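Long-range contacts in alcohol dehydrogenase superfamily protein (Novosphingobium aromaticivorans, PDB 3GAZ), which probably acts as an NADP-dependent oxidoreductase of the medium-chain (alcohol dehydrogenase-like) superfamily: residues V91-T95 and A128-L133; V236-V242 and F258-S264. The contacts are given in a common frame with arbitrary orientation. Numbering follows the deposited sequence.

In the fold
The two contacts lie in the two domains of a medium-chain dehydrogenase-type fold. Contact 1 (91-95 with 128-133) is buried near the middle of the chain, its centre about 8 Å from the chain centre, where a strand of the GroES-like domain meets the start of helix 132-145. Contact 2 (236-242 with 258-264) forms the edge, within this chain, of the Rossmann-type parallel sheet, its centre about 25 Å from the chain centre. Their centres are about 32 Å apart and their nearest atoms about 14 Å, so they do not touch; along the chain contact 1 is complete before contact 2 begins. A bound calcium ion lies about 7 Å from the side chain of Leu133 in contact 1.

Contact 1: residues V91-T95 and A128-L133; sequences VFGLT and ASVLPL
Val91 enters in extended conformation (phi/psi -139/171) on strand 90-94, its CA-CB bond directed away from 128-133. Phe92, also extended, has its CA-CB bond pointing toward 128-133, with chi1 in the p well (78°). Its CA is 6.4 Å from Ser129 CA, and its ring reaches over the end of helix 125-129: CD2 lies 4.1 Å from Ala128 CB and 3.3 Å from Ala128 O, a carbonyl near the ring plane at its edge that also accepts a backbone hydrogen bond from Leu131 N (3.3 Å). Further along, Phe92 CD2 approaches Pro132 CG to 3.7 Å and Phe92 CE2 meets Leu131 CD2 at 4.2 Å. Leu285 of helix 278-293 also touches this ring. Gly93 is almost fully stretched (170/172) and comes closest in backbone terms, its CA 5.1 Å from Pro132 CA and its C 3.5 Å from Pro132 CB. At Leu94 the CA-CB bond again points toward the partner, chi1 t and chi2 p; its CB sits 4.0 Å from Pro132 CB, its N 3.5 Å from the same atom, and its CD2 3.8 Å from CD1 of Leu133, itself a t,p rotamer. Thr95 leaves the strand beyond reach. Strand 90-94 of the GroES-like domain thus packs on the junction between helices 125-129 and 132-145, while Asp70 of neighbouring strand 70-78 accepts a hydrogen bond from Leu133 N. The two segments, burying 307 Å² between them, are therefore held together by apolar, shape-dependent packing around Pro132 rather than by direct hydrogen bonding.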
# COMPACT_ATOMS: atom_id res chain seq x y z
N VAL A 91 18.16 -0.06 -16.58
CA VAL A 91 18.13 0.07 -15.12
C VAL A 91 17.67 -1.20 -14.40
O VAL A 91 17.20 -2.15 -15.03
CB VAL A 91 17.19 1.22 -14.68
CG1 VAL A 91 17.67 2.55 -15.26
CG2 VAL A 91 15.76 0.92 -15.11
N PHE A 92 17.81 -1.20 -13.08
CA PHE A 92 17.35 -2.31 -12.25
C PHE A 92 17.05 -1.78 -10.85
O PHE A 92 17.54 -0.71 -10.48
CB PHE A 92 18.39 -3.45 -12.21
CG PHE A 92 19.58 -3.22 -11.29
CD1 PHE A 92 20.32 -2.05 -11.35
CD2 PHE A 92 19.98 -4.22 -10.40
CE1 PHE A 92 21.46 -1.87 -10.54
CE2 PHE A 92 21.11 -4.06 -9.59
CZ PHE A 92 21.85 -2.88 -9.66
N GLY A 93 16.22 -2.50 -10.10
CA GLY A 93 15.90 -2.05 -8.76
C GLY A 93 14.78 -2.78 -8.06
O GLY A 93 14.10 -3.62 -8.65
N LEU A 94 14.62 -2.48 -6.77
CA LEU A 94 13.57 -3.04 -5.93
C LEU A 94 12.51 -1.96 -6.02
O LEU A 94 12.67 -0.88 -5.45
CB LEU A 94 14.07 -3.19 -4.49
CG LEU A 94 13.03 -3.51 -3.41
CD1 LEU A 94 12.14 -4.66 -3.87
CD2 LEU A 94 13.75 -3.86 -2.11
N THR A 95 11.42 -2.25 -6.73
CA THR A 95 10.41 -1.23 -6.97
C THR A 95 8.97 -1.40 -6.50
O THR A 95 8.26 -0.41 -6.37
CB THR A 95 10.36 -0.95 -8.46
OG1 THR A 95 9.82 -2.10 -9.13
CG2 THR A 95 11.79 -0.69 -9.01
N ALA A 128 20.72 -9.17 -13.43
CA ALA A 128 20.49 -7.94 -12.69
C ALA A 128 19.15 -7.95 -11.95
O ALA A 128 19.05 -7.40 -10.85
CB ALA A 128 20.55 -6.75 -13.63
N SER A 129 18.14 -8.59 -12.53
CA SER A 129 16.81 -8.63 -11.93
C SER A 129 16.72 -9.36 -10.58
O SER A 129 15.82 -9.07 -9.79
CB SER A 129 15.81 -9.25 -12.90
OG SER A 129 15.99 -10.66 -13.00
N VAL A 130 17.62 -10.29 -10.31
CA VAL A 130 17.57 -11.04 -9.05
C VAL A 130 18.46 -10.46 -7.95
O VAL A 130 18.57 -11.03 -6.87
CB VAL A 130 17.98 -12.51 -9.25
CG1 VAL A 130 17.02 -13.19 -10.19
CG2 VAL A 130 19.41 -12.60 -9.78
N LEU A 131 19.06 -9.31 -8.22
CA LEU A 131 19.98 -8.68 -7.27
C LEU A 131 19.42 -7.67 -6.25
O LEU A 131 19.74 -7.74 -5.07
CB LEU A 131 21.11 -8.02 -8.07
CG LEU A 131 22.53 -7.92 -7.51
CD1 LEU A 131 23.02 -9.27 -6.99
CD2 LEU A 131 23.45 -7.41 -8.63
N PRO A 132 18.57 -6.73 -6.69
CA PRO A 132 18.00 -5.70 -5.80
C PRO A 132 17.64 -6.04 -4.35
O PRO A 132 18.36 -5.65 -3.43
CB PRO A 132 16.81 -5.18 -6.60
CG PRO A 132 17.32 -5.26 -8.01
CD PRO A 132 17.96 -6.65 -8.03
N LEU A 133 16.54 -6.76 -4.13
CA LEU A 133 16.13 -7.08 -2.76
C LEU A 133 17.18 -7.74 -1.88
O LEU A 133 17.49 -7.24 -0.79
CB LEU A 133 14.87 -7.96 -2.75
CG LEU A 133 14.44 -8.43 -1.34
CD1 LEU A 133 14.16 -7.22 -0.45
CD2 LEU A 133 13.20 -9.31 -1.45

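Contact 2: residues V236-V242 and F258-S264; sequences VKRFGHV and FKQATYS
This is a parallel strand pairing at the edge of the Rossmann-type sheet, extended backward by a hydrogen-bonded corner. The axes of 240-242 and 262-264 come within 4.6 Å and cross at -27°, in parallel sense, with His241 paired to Thr262 and Val242 to Tyr263. Thr262 N to Gly240 O (2.9 Å), Val242 N to Thr262 O (2.7 Å) and Ser264 N to Val242 O (2.9 Å) form the ladder. Helix 254-258 links the strands as a beta-alpha-beta unit, ending in a Schellman motif with Gln260 at positive phi (47/42). In the other segment, a type II turn spans Lys237 to Gly240, with Phe239 at 72/4 and its N bonded to Lys259 O (2.9 Å). Arg238 NH1 and NH2 hydrogen-bond to Phe258 O at 2.8 and 3.1 Å. From extended Lys259 (m,t,t,t), NZ donates a hydrogen bond to Val236 O (2.9 Å) and also bonds to Ser234 O and Phe233 O. Thr262 CG2 makes a CH-pi contact over the His241 ring face, 4.2 Å from its centroid, while His241 NE2 and Ser264 OG share a 2.7 Å hydrogen bond.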
# COMPACT_ATOMS: atom_id res chain seq x y z
N VAL A 236 28.59 -15.85 17.90
CA VAL A 236 29.13 -14.49 17.99
C VAL A 236 30.18 -14.32 19.10
O VAL A 236 30.08 -14.92 20.16
CB VAL A 236 27.98 -13.45 18.18
CG1 VAL A 236 27.38 -13.56 19.58
CG2 VAL A 236 28.48 -12.04 17.90
N LYS A 237 31.18 -13.49 18.82
CA LYS A 237 32.26 -13.20 19.75
C LYS A 237 31.76 -12.24 20.83
O LYS A 237 30.76 -11.56 20.63
CB LYS A 237 33.44 -12.56 18.99
CG LYS A 237 34.62 -12.12 19.85
CD LYS A 237 35.70 -11.44 19.01
CE LYS A 237 36.31 -12.40 17.99
NZ LYS A 237 37.29 -11.75 17.07
N ARG A 238 32.44 -12.21 21.98
CA ARG A 238 32.05 -11.31 23.06
C ARG A 238 32.13 -9.89 22.53
O ARG A 238 33.10 -9.53 21.86
CB ARG A 238 32.99 -11.48 24.26
CG ARG A 238 32.82 -10.42 25.36
CD ARG A 238 33.66 -10.80 26.58
NE ARG A 238 33.28 -12.13 27.05
CZ ARG A 238 32.10 -12.41 27.60
NH1 ARG A 238 31.20 -11.45 27.76
NH2 ARG A 238 31.81 -13.65 27.95
N PHE A 239 31.11 -9.08 22.84
CA PHE A 239 31.03 -7.70 22.37
C PHE A 239 30.72 -7.68 20.87
O PHE A 239 30.68 -6.61 20.25
CB PHE A 239 32.35 -6.94 22.61
CG PHE A 239 32.82 -6.95 24.04
CD1 PHE A 239 31.94 -6.69 25.09
CD2 PHE A 239 34.15 -7.21 24.34
CE1 PHE A 239 32.38 -6.68 26.41
CE2 PHE A 239 34.61 -7.20 25.66
CZ PHE A 239 33.72 -6.93 26.69
N GLY A 240 30.50 -8.86 20.29
CA GLY A 240 30.20 -8.96 18.87
C GLY A 240 28.81 -8.49 18.47
O GLY A 240 28.03 -8.05 19.31
N HIS A 241 28.50 -8.60 17.18
CA HIS A 241 27.22 -8.15 16.65
C HIS A 241 26.55 -9.22 15.79
O HIS A 241 27.19 -9.84 14.94
CB HIS A 241 27.42 -6.88 15.83
CG HIS A 241 26.17 -6.09 15.57
ND1 HIS A 241 26.20 -4.77 15.16
CD2 HIS A 241 24.86 -6.43 15.66
CE1 HIS A 241 24.96 -4.33 15.01
NE2 HIS A 241 24.13 -5.32 15.31
N VAL A 242 25.26 -9.43 16.01
CA VAL A 242 24.49 -10.39 15.24
C VAL A 242 23.35 -9.66 14.54
O VAL A 242 22.65 -8.85 15.16
CB VAL A 242 23.89 -11.49 16.15
CG1 VAL A 242 22.94 -12.39 15.35
CG2 VAL A 242 25.01 -12.32 16.78
N PHE A 258 25.39 -12.67 28.48
CA PHE A 258 26.60 -13.40 28.86
C PHE A 258 27.78 -12.93 28.02
O PHE A 258 28.89 -12.79 28.53
CB PHE A 258 26.42 -14.90 28.63
CG PHE A 258 25.69 -15.60 29.74
CD1 PHE A 258 26.18 -15.57 31.04
CD2 PHE A 258 24.53 -16.32 29.47
CE1 PHE A 258 25.52 -16.25 32.07
CE2 PHE A 258 23.86 -16.99 30.49
CZ PHE A 258 24.36 -16.96 31.79
N LYS A 259 27.54 -12.70 26.73
CA LYS A 259 28.61 -12.26 25.85
C LYS A 259 28.65 -10.76 25.67
O LYS A 259 29.44 -10.26 24.87
CB LYS A 259 28.48 -12.93 24.48
CG LYS A 259 28.65 -14.44 24.49
CD LYS A 259 28.48 -14.95 23.07
CE LYS A 259 28.71 -16.43 22.95
NZ LYS A 259 28.46 -16.86 21.54
N GLN A 260 27.79 -10.03 26.39
CA GLN A 260 27.76 -8.57 26.29
C GLN A 260 27.75 -8.20 24.82
O GLN A 260 28.43 -7.26 24.40
CB GLN A 260 28.99 -7.98 26.98
CG GLN A 260 29.07 -8.30 28.47
CD GLN A 260 30.47 -8.12 29.03
OE1 GLN A 260 31.38 -8.90 28.73
NE2 GLN A 260 30.66 -7.08 29.84
N ALA A 261 26.97 -8.94 24.04
CA ALA A 261 26.89 -8.75 22.60
C ALA A 261 25.70 -7.92 22.15
O ALA A 261 24.85 -7.53 22.96
CB ALA A 261 26.87 -10.12 21.92
N THR A 262 25.63 -7.68 20.85
CA THR A 262 24.57 -6.87 20.27
C THR A 262 23.84 -7.55 19.11
O THR A 262 24.43 -8.35 18.37
CB THR A 262 25.16 -5.52 19.79
OG1 THR A 262 25.80 -4.86 20.90
CG2 THR A 262 24.07 -4.63 19.25
N TYR A 263 22.55 -7.24 18.95
CA TYR A 263 21.72 -7.79 17.88
C TYR A 263 20.93 -6.66 17.20
O TYR A 263 20.46 -5.74 17.86
CB TYR A 263 20.74 -8.82 18.44
CG TYR A 263 19.63 -9.19 17.46
CD1 TYR A 263 19.88 -10.05 16.39
CD2 TYR A 263 18.36 -8.62 17.57
CE1 TYR A 263 18.88 -10.33 15.44
CE2 TYR A 263 17.37 -8.89 16.63
CZ TYR A 263 17.63 -9.74 15.57
OH TYR A 263 16.65 -9.98 14.64
N SER A 264 20.79 -6.74 15.88
CA SER A 264 20.03 -5.74 15.12
C SER A 264 19.14 -6.43 14.12
O SER A 264 19.53 -7.42 13.50
CB SER A 264 20.96 -4.78 14.37
OG SER A 264 21.78 -4.03 15.25
O HOH W 1 28.22 -5.46 21.99